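Local coordinates for macrophage receptor MARCO (Mus musculus, PDB 2OYA), which acts as a macrophage scavenger receptor and recognises ligands through a basic and an acidic cluster on its cysteine-rich domain, at residues A18-N23 and S77-S82. Residues are numbered along the deposited sequence; the frame is centred on the assembly and turned at random.
Sequences AEVYYN and SLWDCS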
# COMPACT_ATOMS: atom_id res chain seq x y z
N ALA A 18 -1.89 3.58 2.59
CA ALA A 18 -1.51 2.97 1.31
C ALA A 18 -2.67 3.06 0.32
O ALA A 18 -3.77 2.55 0.58
CB ALA A 18 -1.10 1.50 1.52
N GLU A 19 -2.42 3.71 -0.82
CA GLU A 19 -3.45 3.79 -1.88
C GLU A 19 -2.97 3.20 -3.19
O GLU A 19 -1.78 3.15 -3.44
CB GLU A 19 -3.96 5.23 -2.05
CG GLU A 19 -4.67 5.72 -0.78
CD GLU A 19 -5.39 7.05 -0.95
OE1 GLU A 19 -6.02 7.47 0.05
OE2 GLU A 19 -5.34 7.65 -2.05
N VAL A 20 -3.92 2.74 -4.00
CA VAL A 20 -3.61 2.02 -5.23
C VAL A 20 -4.53 2.56 -6.33
O VAL A 20 -5.67 2.92 -6.06
CB VAL A 20 -3.77 0.47 -5.03
CG1 VAL A 20 -5.22 0.08 -4.68
CG2 VAL A 20 -3.30 -0.30 -6.23
N TYR A 21 -3.98 2.65 -7.54
CA TYR A 21 -4.70 3.21 -8.69
C TYR A 21 -5.20 2.06 -9.58
O TYR A 21 -4.40 1.32 -10.18
CB TYR A 21 -3.77 4.15 -9.46
CG TYR A 21 -4.49 5.02 -10.47
CD1 TYR A 21 -5.21 6.16 -10.06
CD2 TYR A 21 -4.47 4.71 -11.82
CE1 TYR A 21 -5.87 6.97 -10.99
CE2 TYR A 21 -5.13 5.51 -12.76
CZ TYR A 21 -5.81 6.63 -12.34
OH TYR A 21 -6.48 7.43 -13.27
N TYR A 22 -6.52 1.91 -9.64
CA TYR A 22 -7.14 0.80 -10.37
C TYR A 22 -8.43 1.33 -10.99
O TYR A 22 -9.12 2.16 -10.40
CB TYR A 22 -7.40 -0.36 -9.41
CG TYR A 22 -8.19 -1.51 -9.97
CD1 TYR A 22 -7.55 -2.60 -10.55
CD2 TYR A 22 -9.59 -1.53 -9.87
CE1 TYR A 22 -8.28 -3.69 -11.06
CE2 TYR A 22 -10.33 -2.59 -10.38
CZ TYR A 22 -9.67 -3.67 -10.96
OH TYR A 22 -10.42 -4.73 -11.44
N ASN A 23 -8.75 0.84 -12.19
CA ASN A 23 -9.90 1.34 -12.94
C ASN A 23 -10.00 2.86 -12.95
O ASN A 23 -11.08 3.44 -12.77
CB ASN A 23 -11.22 0.71 -12.46
CG ASN A 23 -12.30 0.74 -13.54
OD1 ASN A 23 -11.99 0.68 -14.74
ND2 ASN A 23 -13.55 0.86 -13.13
N SER A 77 5.63 -6.13 -7.22
CA SER A 77 4.39 -5.41 -7.35
C SER A 77 3.27 -6.09 -6.55
O SER A 77 3.22 -7.33 -6.46
CB SER A 77 4.02 -5.38 -8.84
OG SER A 77 2.71 -4.94 -9.05
N LEU A 78 2.36 -5.29 -5.99
CA LEU A 78 1.13 -5.84 -5.37
C LEU A 78 0.28 -6.59 -6.38
O LEU A 78 -0.54 -7.45 -6.01
CB LEU A 78 0.27 -4.75 -4.74
CG LEU A 78 0.72 -4.14 -3.41
CD1 LEU A 78 -0.32 -3.11 -2.94
CD2 LEU A 78 0.91 -5.21 -2.35
N TRP A 79 0.44 -6.23 -7.65
CA TRP A 79 -0.31 -6.90 -8.71
C TRP A 79 0.09 -8.39 -8.77
O TRP A 79 -0.71 -9.23 -9.17
CB TRP A 79 -0.10 -6.19 -10.06
CG TRP A 79 -1.08 -5.04 -10.35
CD1 TRP A 79 -2.04 -5.01 -11.33
CD2 TRP A 79 -1.14 -3.75 -9.69
NE1 TRP A 79 -2.70 -3.79 -11.31
CE2 TRP A 79 -2.18 -3.01 -10.31
CE3 TRP A 79 -0.43 -3.16 -8.63
CZ2 TRP A 79 -2.53 -1.70 -9.92
CZ3 TRP A 79 -0.78 -1.86 -8.23
CH2 TRP A 79 -1.82 -1.14 -8.88
N ASP A 80 1.31 -8.70 -8.34
CA ASP A 80 1.80 -10.10 -8.30
C ASP A 80 1.40 -10.86 -7.03
O ASP A 80 1.60 -12.07 -6.94
CB ASP A 80 3.31 -10.16 -8.45
CG ASP A 80 3.77 -9.77 -9.83
OD1 ASP A 80 3.23 -10.31 -10.82
OD2 ASP A 80 4.66 -8.92 -9.92
N CYS A 81 0.82 -10.15 -6.06
CA CYS A 81 0.40 -10.80 -4.81
C CYS A 81 -0.95 -11.45 -4.89
O CYS A 81 -1.85 -10.95 -5.55
CB CYS A 81 0.37 -9.80 -3.67
SG CYS A 81 1.95 -9.09 -3.36
N SER A 82 -1.09 -12.55 -4.17
CA SER A 82 -2.39 -13.12 -3.92
C SER A 82 -3.20 -12.13 -3.08
O SER A 82 -2.65 -11.49 -2.17
CB SER A 82 -2.22 -14.42 -3.14
OG SER A 82 -3.49 -14.95 -2.85
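W79 reaches V20 and Y21 with the six-membered half of its indole, and the contact consists of one apolar side-chain pair and a carbonyl oxygen at the ring edge. The V20 methyl CG2 comes in obliquely, neither squarely over the ring face nor at its edge; its distance to W79 CZ3 is 3.6 Å, whereas the modelled approach to CH2 is too short to be trusted. With chi1 at 63°, V20 CG1 lies between the backbone N and the carbonyl carbon, and CG2, opposite the N, is the methyl directed at the indole. At the ring edge, Y21 O sits in the indole plane, 3.6 Å from W79 CZ2, and no hydrogen bond crosses between the segments.

Both segments belong to the scavenger receptor cysteine-rich domain: V20 lies on strand 17-22, at the margin of a mixed three-stranded sheet, and W79 on the short 3-10 segment 78-80 in the long loop between strands 64-66 and 98-101. Just after the turn, C81 is disulfide-bonded to C71, earlier in the same loop. W86 meets both V20 and W79, while M45 of helix 36-45 also touches W79.

Hydrogen bonds within 77-82 order the turn from which W79 projects. S77 OG accepts from W79 N at 3.0 Å with an N-H...O angle of 146°, an ST turn, and S77 O accepts from D80 N at 3.0 Å. The next backbone bond, C81 N to L78 O, is also 3.0 Å long.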